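Local coordinates for DUF309 domain-containing protein (Thermus thermophilus, PDB 2CWY) that is of unknown function but folds as a small, all-helical single-chain protein of the DUF309 family, at residues E6-L11 with H21-P26; R36-G41 with L79-L84; R60-A65 with E87-L92. All blocks are in the same frame, centred on the assembly; numbering follows the deposited sequence.

Interaction 1 (E6-L11 with H21-P26); sequences EEVLGL and HEVLEP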
loop_
_atom_site.group_PDB
_atom_site.type_symbol
_atom_site.label_atom_id
_atom_site.label_comp_id
_atom_site.label_asym_id
_atom_site.label_seq_id
_atom_site.Cartn_x
_atom_site.Cartn_y
_atom_site.Cartn_z
ATOM N N GLU A 6 1.186 -5.055 11.892
ATOM C CA GLU A 6 0.669 -6.397 12.095
ATOM C C GLU A 6 -0.839 -6.352 11.859
ATOM O O GLU A 6 -1.403 -7.221 11.207
ATOM C CB GLU A 6 0.978 -6.884 13.512
ATOM C CG GLU A 6 0.897 -8.402 13.672
ATOM C CD GLU A 6 1.566 -9.173 12.523
ATOM O OE1 GLU A 6 2.525 -8.650 11.904
ATOM O OE2 GLU A 6 1.137 -10.316 12.246
ATOM N N GLU A 7 -1.490 -5.322 12.383
ATOM C CA GLU A 7 -2.929 -5.163 12.194
ATOM C C GLU A 7 -3.269 -4.870 10.739
ATOM O O GLU A 7 -4.216 -5.436 10.181
ATOM C CB GLU A 7 -3.458 -4.009 13.049
ATOM C CG GLU A 7 -3.552 -4.344 14.512
ATOM C CD GLU A 7 -4.369 -5.597 14.740
ATOM O OE1 GLU A 7 -5.550 -5.619 14.315
ATOM O OE2 GLU A 7 -3.821 -6.553 15.334
ATOM N N VAL A 8 -2.496 -3.984 10.125
ATOM C CA VAL A 8 -2.749 -3.598 8.741
ATOM C C VAL A 8 -2.585 -4.777 7.801
ATOM O O VAL A 8 -3.410 -5.001 6.921
ATOM C CB VAL A 8 -1.821 -2.442 8.315
ATOM C CG1 VAL A 8 -2.031 -2.116 6.836
ATOM C CG2 VAL A 8 -2.104 -1.207 9.173
ATOM N N LEU A 9 -1.528 -5.546 7.995
ATOM C CA LEU A 9 -1.300 -6.706 7.142
ATOM C C LEU A 9 -2.368 -7.764 7.426
ATOM O O LEU A 9 -2.654 -8.616 6.580
ATOM C CB LEU A 9 0.110 -7.256 7.374
ATOM C CG LEU A 9 1.203 -6.276 6.943
ATOM C CD1 LEU A 9 2.572 -6.860 7.249
ATOM C CD2 LEU A 9 1.052 -5.974 5.457
ATOM N N GLY A 10 -2.959 -7.692 8.617
ATOM C CA GLY A 10 -4.023 -8.611 8.983
ATOM C C GLY A 10 -5.228 -8.328 8.102
ATOM O O GLY A 10 -5.864 -9.247 7.580
ATOM N N LEU A 11 -5.549 -7.049 7.932
ATOM C CA LEU A 11 -6.668 -6.658 7.076
ATOM C C LEU A 11 -6.372 -7.096 5.647
ATOM O O LEU A 11 -7.244 -7.626 4.950
ATOM C CB LEU A 11 -6.852 -5.138 7.086
ATOM C CG LEU A 11 -7.219 -4.486 8.418
ATOM C CD1 LEU A 11 -6.992 -2.979 8.303
ATOM C CD2 LEU A 11 -8.675 -4.795 8.772
ATOM N N HIS A 21 -6.881 0.971 3.053
ATOM C CA HIS A 21 -6.833 2.329 2.537
ATOM C C HIS A 21 -7.382 3.342 3.559
ATOM O O HIS A 21 -6.750 4.365 3.853
ATOM C CB HIS A 21 -7.614 2.369 1.214
ATOM C CG HIS A 21 -7.499 3.665 0.479
ATOM N ND1 HIS A 21 -7.702 3.766 -0.880
ATOM C CD2 HIS A 21 -7.194 4.913 0.909
ATOM C CE1 HIS A 21 -7.523 5.020 -1.257
ATOM N NE2 HIS A 21 -7.215 5.737 -0.190
ATOM N N GLU A 22 -8.554 3.047 4.111
ATOM C CA GLU A 22 -9.192 3.914 5.100
ATOM C C GLU A 22 -8.394 4.044 6.398
ATOM O O GLU A 22 -8.309 5.129 6.967
ATOM C CB GLU A 22 -10.588 3.380 5.427
ATOM C CG GLU A 22 -11.441 4.334 6.231
ATOM C CD GLU A 22 -12.775 3.733 6.594
ATOM O OE1 GLU A 22 -13.389 3.078 5.721
ATOM O OE2 GLU A 22 -13.212 3.920 7.750
ATOM N N VAL A 23 -7.807 2.942 6.865
ATOM C CA VAL A 23 -7.039 2.962 8.104
ATOM C C VAL A 23 -5.736 3.761 7.991
ATOM O O VAL A 23 -5.308 4.393 8.955
ATOM C CB VAL A 23 -6.748 1.504 8.594
ATOM C CG1 VAL A 23 -5.671 1.485 9.671
ATOM C CG2 VAL A 23 -8.025 0.908 9.157
ATOM N N LEU A 24 -5.130 3.763 6.807
ATOM C CA LEU A 24 -3.874 4.479 6.608
ATOM C C LEU A 24 -4.015 5.961 6.262
ATOM O O LEU A 24 -3.055 6.718 6.390
ATOM C CB LEU A 24 -3.046 3.785 5.531
ATOM C CG LEU A 24 -2.579 2.363 5.843
ATOM C CD1 LEU A 24 -1.828 1.831 4.631
ATOM C CD2 LEU A 24 -1.671 2.359 7.071
ATOM N N GLU A 25 -5.198 6.381 5.825
ATOM C CA GLU A 25 -5.386 7.784 5.476
ATOM C C GLU A 25 -4.976 8.795 6.552
ATOM O O GLU A 25 -4.277 9.762 6.243
ATOM C CB GLU A 25 -6.836 8.063 5.069
ATOM C CG GLU A 25 -7.019 9.483 4.573
ATOM C CD GLU A 25 -8.477 9.873 4.417
ATOM O OE1 GLU A 25 -9.336 9.228 5.050
ATOM O OE2 GLU A 25 -8.759 10.833 3.668
ATOM N N PRO A 26 -5.390 8.585 7.825
ATOM C CA PRO A 26 -5.036 9.516 8.905
ATOM C C PRO A 26 -3.531 9.643 9.108
ATOM O O PRO A 26 -3.040 10.716 9.448
ATOM C CB PRO A 26 -5.721 8.921 10.142
ATOM C CG PRO A 26 -6.793 8.013 9.583
ATOM C CD PRO A 26 -6.159 7.440 8.353
#
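Val8 and Leu11, one helical turn apart on helix 5-13, face Val23 and Leu24 of helix 17-30 in a purely hydrocarbon contact. The two segments run roughly antiparallel, at 152° between their N-to-C directions, with their axes 10.8 Å apart at the closest. Val8 comes first and lies opposite Val23, the CA atoms of this pair being 7.9 Å apart. Its CG1 is anti to the backbone N (chi1 176°), which leaves CG2 beside that N as the methyl that does the touching. Val8 CG2 meets Leu24 CD2 at 4.2 Å and stands looser against Val23 CG1, at 4.5 Å. The CB of Leu24 does not point straight at helix 5-13; it is the end of the side chain, through CD2, that reaches across. One turn further on, Leu11 brings the tip of its own side chain to the outer part of the interface, where its CD1 touches CG2 of Val23 at 4.1 Å. Val23 is thus used on both branches, CG1 against Val8 and CG2 against Leu11. No hydrogen bond joins the segments, and the 137 Å² they bury is modest. Val8 and Leu11 also pack on Val20, a turn earlier on helix 17-30, while Leu24 carries the apolar layer on to Val42 and Ile43 of helix 33-53. Near the start of helix 5-13, Asp4 OD1 accepts from Glu7 N. Two consecutive helices joined by a short connection and packed antiparallel in this way form a helical hairpin, here the N-terminal one of an all-helical fold.

Interaction 2 (R36-G41 with L79-L84); sequences RRLLQG and LDWRSL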
loop_
_atom_site.group_PDB
_atom_site.type_symbol
_atom_site.label_atom_id
_atom_site.label_comp_id
_atom_site.label_asym_id
_atom_site.label_seq_id
_atom_site.Cartn_x
_atom_site.Cartn_y
_atom_site.Cartn_z
ATOM N N ARG A 36 5.540 9.719 4.255
ATOM C CA ARG A 36 4.312 10.050 3.538
ATOM C C ARG A 36 4.289 9.284 2.214
ATOM O O ARG A 36 3.251 8.767 1.801
ATOM C CB ARG A 36 4.202 11.574 3.294
ATOM C CG ARG A 36 2.776 12.069 2.979
ATOM C CD ARG A 36 2.736 13.563 2.588
ATOM N NE ARG A 36 1.386 14.023 2.244
ATOM C CZ ARG A 36 0.492 14.481 3.119
ATOM N NH1 ARG A 36 0.793 14.559 4.408
ATOM N NH2 ARG A 36 -0.716 14.851 2.707
ATOM N N ARG A 37 5.442 9.174 1.561
ATOM C CA ARG A 37 5.497 8.451 0.298
ATOM C C ARG A 37 5.168 6.975 0.522
ATOM O O ARG A 37 4.391 6.372 -0.226
ATOM C CB ARG A 37 6.889 8.605 -0.334
ATOM C CG ARG A 37 7.079 9.942 -1.057
ATOM C CD ARG A 37 8.539 10.156 -1.416
ATOM N NE ARG A 37 9.069 9.038 -2.189
ATOM C CZ ARG A 37 10.359 8.733 -2.253
ATOM N NH1 ARG A 37 11.243 9.469 -1.589
ATOM N NH2 ARG A 37 10.760 7.688 -2.964
ATOM N N LEU A 38 5.755 6.396 1.564
ATOM C CA LEU A 38 5.501 5.007 1.869
ATOM C C LEU A 38 4.014 4.766 2.117
ATOM O O LEU A 38 3.436 3.835 1.566
ATOM C CB LEU A 38 6.290 4.581 3.099
ATOM C CG LEU A 38 5.884 3.196 3.602
ATOM C CD1 LEU A 38 6.407 2.125 2.646
ATOM C CD2 LEU A 38 6.418 2.991 4.974
ATOM N N LEU A 39 3.395 5.601 2.950
ATOM C CA LEU A 39 1.970 5.429 3.257
ATOM C C LEU A 39 1.096 5.528 2.007
ATOM O O LEU A 39 0.198 4.703 1.798
ATOM C CB LEU A 39 1.540 6.449 4.324
ATOM C CG LEU A 39 2.149 6.155 5.707
ATOM C CD1 LEU A 39 2.135 7.405 6.566
ATOM C CD2 LEU A 39 1.372 5.021 6.383
ATOM N N GLN A 40 1.367 6.511 1.155
ATOM C CA GLN A 40 0.575 6.640 -0.054
ATOM C C GLN A 40 0.809 5.463 -1.005
ATOM O O GLN A 40 -0.101 5.047 -1.697
ATOM C CB GLN A 40 0.877 7.948 -0.769
ATOM C CG GLN A 40 -0.228 8.314 -1.752
ATOM C CD GLN A 40 -0.128 9.741 -2.216
ATOM O OE1 GLN A 40 0.937 10.188 -2.640
ATOM N NE2 GLN A 40 -1.235 10.468 -2.142
ATOM N N GLY A 41 2.030 4.934 -1.026
ATOM C CA GLY A 41 2.338 3.801 -1.882
ATOM C C GLY A 41 1.548 2.571 -1.458
ATOM O O GLY A 41 0.971 1.875 -2.293
ATOM N N LEU A 79 7.960 -1.642 8.124
ATOM C CA LEU A 79 7.318 -2.425 7.069
ATOM C C LEU A 79 8.252 -2.857 5.927
ATOM O O LEU A 79 9.003 -2.048 5.387
ATOM C CB LEU A 79 6.161 -1.620 6.450
ATOM C CG LEU A 79 5.490 -2.269 5.231
ATOM C CD1 LEU A 79 4.747 -3.528 5.666
ATOM C CD2 LEU A 79 4.541 -1.272 4.581
ATOM N N ASP A 80 8.200 -4.134 5.569
ATOM C CA ASP A 80 8.985 -4.632 4.440
ATOM C C ASP A 80 8.093 -4.401 3.214
ATOM O O ASP A 80 7.425 -5.318 2.730
ATOM C CB ASP A 80 9.266 -6.128 4.608
ATOM C CG ASP A 80 10.065 -6.712 3.450
ATOM O OD1 ASP A 80 10.310 -5.994 2.452
ATOM O OD2 ASP A 80 10.441 -7.903 3.545
ATOM N N TRP A 81 8.081 -3.171 2.709
ATOM C CA TRP A 81 7.225 -2.851 1.573
ATOM C C TRP A 81 7.604 -3.534 0.263
ATOM O O TRP A 81 6.754 -3.711 -0.613
ATOM C CB TRP A 81 7.141 -1.332 1.374
ATOM C CG TRP A 81 8.429 -0.673 1.079
ATOM C CD1 TRP A 81 9.275 -0.066 1.973
ATOM C CD2 TRP A 81 9.046 -0.561 -0.198
ATOM N NE1 TRP A 81 10.383 0.418 1.322
ATOM C CE2 TRP A 81 10.270 0.127 -0.013
ATOM C CE3 TRP A 81 8.687 -0.977 -1.486
ATOM C CZ2 TRP A 81 11.140 0.408 -1.073
ATOM C CZ3 TRP A 81 9.547 -0.699 -2.541
ATOM C CH2 TRP A 81 10.764 -0.012 -2.328
ATOM N N ARG A 82 8.877 -3.901 0.108
ATOM C CA ARG A 82 9.296 -4.599 -1.108
ATOM C C ARG A 82 8.493 -5.886 -1.259
ATOM O O ARG A 82 8.084 -6.243 -2.360
ATOM C CB ARG A 82 10.791 -4.926 -1.055
ATOM C CG ARG A 82 11.689 -3.734 -1.266
ATOM C CD ARG A 82 11.697 -3.316 -2.724
ATOM N NE ARG A 82 12.792 -2.392 -3.006
ATOM C CZ ARG A 82 12.941 -1.740 -4.154
ATOM N NH1 ARG A 82 12.063 -1.907 -5.138
ATOM N NH2 ARG A 82 13.963 -0.910 -4.311
ATOM N N SER A 83 8.258 -6.578 -0.146
ATOM C CA SER A 83 7.486 -7.821 -0.168
ATOM C C SER A 83 6.024 -7.560 -0.517
ATOM O O SER A 83 5.414 -8.297 -1.303
ATOM C CB SER A 83 7.565 -8.517 1.196
ATOM O OG SER A 83 6.689 -9.629 1.249
ATOM N N LEU A 84 5.463 -6.507 0.073
ATOM C CA LEU A 84 4.072 -6.148 -0.176
ATOM C C LEU A 84 3.877 -5.759 -1.640
ATOM O O LEU A 84 2.891 -6.124 -2.264
ATOM C CB LEU A 84 3.661 -4.983 0.726
ATOM C CG LEU A 84 2.182 -4.608 0.742
ATOM C CD1 LEU A 84 1.330 -5.830 1.097
ATOM C CD2 LEU A 84 1.973 -3.491 1.777
#
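The start of helix 81-92 packs on helix 33-53 in the buried core of this all-helical fold, with Leu38 meeting Trp81 and Leu79. One methyl of Leu38 does all the work. Leu38 CD1 lies 3.7 Å from Trp81 CD1 and 3.8 Å from Trp81 CB, so it sits at the root of the indole, by CB, CG and CD1, and approaches the ring obliquely. Leu38 CD1 is also 4.3 Å from Leu79 CD2, in the turn just before the helix. Trp81 holds CG between its backbone N and carbonyl carbon (chi1 61°), a crowded position; in this conformation CB and the CG-CD1 side meet Leu38, and NE1 donates to the carbonyl of Pro73. Arg82 CG lies over one face of the indole, offset toward its rim, 3.8 Å above the plane. Between the two contact residues, Asp80 occupies the N-cap: its OD1 accepts a weak bond from Ser83 N, 3.4 Å long. Around this contact, Leu79 also touches Trp5 of helix 5-13 and Val42 of helix 33-53, and Leu39, the neighbour of Leu38, packs on Leu24, Tyr27 and Trp28 of helix 17-30, so helix 33-53 packs on both helix 17-30 and helix 81-92 here.

Interaction 3 (R60-A65 with E87-L92); sequences RNLRKA and EARRRL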
loop_
_atom_site.group_PDB
_atom_site.type_symbol
_atom_site.label_atom_id
_atom_site.label_comp_id
_atom_site.label_asym_id
_atom_site.label_seq_id
_atom_site.Cartn_x
_atom_site.Cartn_y
_atom_site.Cartn_z
ATOM N N ARG A 60 -2.965 1.435 -13.133
ATOM C CA ARG A 60 -2.702 2.866 -12.964
ATOM C C ARG A 60 -2.287 3.107 -11.504
ATOM O O ARG A 60 -1.314 3.820 -11.227
ATOM C CB ARG A 60 -3.947 3.686 -13.328
ATOM C CG ARG A 60 -3.720 5.195 -13.310
ATOM C CD ARG A 60 -4.928 5.959 -13.867
ATOM N NE ARG A 60 -4.639 7.384 -14.036
ATOM C CZ ARG A 60 -5.508 8.276 -14.508
ATOM N NH1 ARG A 60 -6.732 7.893 -14.861
ATOM N NH2 ARG A 60 -5.157 9.553 -14.626
ATOM N N ASN A 61 -3.024 2.499 -10.579
ATOM C CA ASN A 61 -2.710 2.606 -9.160
ATOM C C ASN A 61 -1.351 1.956 -8.856
ATOM O O ASN A 61 -0.552 2.519 -8.111
ATOM C CB ASN A 61 -3.828 1.962 -8.325
ATOM C CG ASN A 61 -5.034 2.882 -8.147
ATOM O OD1 ASN A 61 -6.114 2.446 -7.726
ATOM N ND2 ASN A 61 -4.853 4.154 -8.456
ATOM N N LEU A 62 -1.070 0.786 -9.437
ATOM C CA LEU A 62 0.225 0.136 -9.202
ATOM C C LEU A 62 1.360 1.050 -9.672
ATOM O O LEU A 62 2.367 1.205 -8.975
ATOM C CB LEU A 62 0.325 -1.206 -9.940
ATOM C CG LEU A 62 1.705 -1.866 -9.884
ATOM C CD1 LEU A 62 2.089 -2.143 -8.444
ATOM C CD2 LEU A 62 1.698 -3.149 -10.694
ATOM N N ARG A 63 1.189 1.660 -10.849
ATOM C CA ARG A 63 2.197 2.568 -11.402
ATOM C C ARG A 63 2.442 3.754 -10.461
ATOM O O ARG A 63 3.594 4.136 -10.205
ATOM C CB ARG A 63 1.763 3.098 -12.785
ATOM C CG ARG A 63 2.489 4.385 -13.205
ATOM C CD ARG A 63 2.238 4.775 -14.666
ATOM N NE ARG A 63 0.829 4.746 -15.055
ATOM C CZ ARG A 63 -0.130 5.496 -14.512
ATOM N NH1 ARG A 63 0.149 6.354 -13.537
ATOM N NH2 ARG A 63 -1.376 5.402 -14.968
ATOM N N LYS A 64 1.365 4.342 -9.947
ATOM C CA LYS A 64 1.511 5.476 -9.028
ATOM C C LYS A 64 2.193 5.025 -7.737
ATOM O O LYS A 64 3.022 5.748 -7.172
ATOM C CB LYS A 64 0.141 6.077 -8.730
ATOM C CG LYS A 64 -0.485 6.715 -9.964
ATOM C CD LYS A 64 -1.962 6.980 -9.765
ATOM C CE LYS A 64 -2.209 8.029 -8.719
ATOM N NZ LYS A 64 -3.681 8.298 -8.601
ATOM N N ALA A 65 1.840 3.833 -7.263
ATOM C CA ALA A 65 2.461 3.303 -6.055
ATOM C C ALA A 65 3.966 3.121 -6.268
ATOM O O ALA A 65 4.776 3.469 -5.407
ATOM C CB ALA A 65 1.831 1.969 -5.678
ATOM N N GLU A 87 3.942 -8.847 -3.741
ATOM C CA GLU A 87 2.673 -9.565 -3.686
ATOM C C GLU A 87 1.616 -8.877 -4.550
ATOM O O GLU A 87 0.917 -9.532 -5.331
ATOM C CB GLU A 87 2.153 -9.695 -2.246
ATOM C CG GLU A 87 0.815 -10.474 -2.178
ATOM C CD GLU A 87 0.162 -10.464 -0.802
ATOM O OE1 GLU A 87 -1.075 -10.643 -0.733
ATOM O OE2 GLU A 87 0.876 -10.288 0.213
ATOM N N ALA A 88 1.498 -7.558 -4.412
ATOM C CA ALA A 88 0.525 -6.807 -5.207
ATOM C C ALA A 88 0.767 -7.035 -6.694
ATOM O O ALA A 88 -0.175 -7.281 -7.458
ATOM C CB ALA A 88 0.624 -5.318 -4.897
ATOM N N ARG A 89 2.025 -6.935 -7.111
ATOM C CA ARG A 89 2.365 -7.141 -8.512
ATOM C C ARG A 89 1.912 -8.514 -8.987
ATOM O O ARG A 89 1.309 -8.644 -10.051
ATOM C CB ARG A 89 3.870 -6.988 -8.724
ATOM C CG ARG A 89 4.339 -5.546 -8.810
ATOM C CD ARG A 89 5.862 -5.471 -8.742
ATOM N NE ARG A 89 6.349 -4.117 -8.996
ATOM C CZ ARG A 89 7.584 -3.701 -8.734
ATOM N NH1 ARG A 89 8.466 -4.533 -8.197
ATOM N NH2 ARG A 89 7.945 -2.459 -9.028
ATOM N N ARG A 90 2.186 -9.544 -8.201
ATOM C CA ARG A 90 1.781 -10.883 -8.600
ATOM C C ARG A 90 0.270 -11.014 -8.688
ATOM O O ARG A 90 -0.248 -11.570 -9.666
ATOM C CB ARG A 90 2.376 -11.916 -7.647
ATOM C CG ARG A 90 3.849 -12.085 -7.887
ATOM C CD ARG A 90 4.509 -12.983 -6.866
ATOM N NE ARG A 90 5.930 -13.143 -7.168
ATOM C CZ ARG A 90 6.820 -13.572 -6.282
ATOM N NH1 ARG A 90 6.425 -13.876 -5.056
ATOM N NH2 ARG A 90 8.098 -13.682 -6.614
ATOM N N ARG A 91 -0.445 -10.475 -7.701
ATOM C CA ARG A 91 -1.905 -10.536 -7.726
ATOM C C ARG A 91 -2.501 -9.795 -8.926
ATOM O O ARG A 91 -3.571 -10.155 -9.415
ATOM C CB ARG A 91 -2.496 -9.971 -6.433
ATOM C CG ARG A 91 -2.335 -10.899 -5.229
ATOM C CD ARG A 91 -3.005 -10.339 -3.981
ATOM N NE ARG A 91 -2.859 -11.245 -2.843
ATOM C CZ ARG A 91 -3.564 -12.358 -2.681
ATOM N NH1 ARG A 91 -4.476 -12.704 -3.577
ATOM N NH2 ARG A 91 -3.346 -13.134 -1.622
ATOM N N LEU A 92 -1.811 -8.759 -9.393
ATOM C CA LEU A 92 -2.285 -7.976 -10.525
ATOM C C LEU A 92 -1.813 -8.527 -11.858
ATOM O O LEU A 92 -2.253 -8.070 -12.918
ATOM C CB LEU A 92 -1.831 -6.521 -10.385
ATOM C CG LEU A 92 -2.406 -5.770 -9.183
ATOM C CD1 LEU A 92 -1.766 -4.385 -9.068
ATOM C CD2 LEU A 92 -3.907 -5.662 -9.326
#
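Leu62 of helix 59-69 presents its side chain to Arg89 and Leu92, which lie one turn apart on helix 81-92. The leucine has CG anti to its backbone N, and with chi1 173° and chi2 60° both methyls come up against Arg89. Leu62 CD2 lies 4.0 Å from Arg89 CG, with Leu62 CD1 almost as near at 4.1 Å, so both methyls rest against the CG of the arginine, and the two side chains cross at about a right angle. Arg89 has its CG beside the backbone N and runs extended from there to NE. Its aliphatic root therefore packs on Leu62 while the guanidinium is carried on to Glu66, which NH2 engages in a salt bridge. Leu92 meets Leu62 differently: the two chains slide past each other in opposite directions, bringing Leu92 CD1 to 3.9 Å from Leu62 CB and 4.0 Å from Leu62 CD2. Leu92 also touches Leu49 of helix 33-53. Away from the interface, Arg91 NE donates to Glu87 OE1 at 2.8 Å in a nearly straight bond (174°) that uses the anti lone pair of the carboxylate. OE1 accepts from Trp12 NE1 as well, tying helix 81-92 to helix 5-13. Chemically, the contact is hydrocarbon across its centre, with an arginine at its margin whose charge is answered by Glu66 on helix 59-69, so apolar packing and a peripheral ion pair join the same two helices.

How the interactions relate
Along the chain, interaction 1 closes before either of the others opens, whereas interactions 2 and 3 alternate their segments and both use helix 81-92. Interaction 2 lies nearest the middle of the chain, its centre about 12 Å from the centres of each of the other two. Interactions 1 and 3 are about 17 Å apart between centres, on opposite sides of the chain's centre, and do not touch. Interaction 2 touches both: Leu24 CD2 of interaction 1 is 4.1 Å from Leu39 CD2, and Gly41 O is 3.5 Å from Ala65 CB of interaction 3. All five helices are thereby drawn into one continuous packed body.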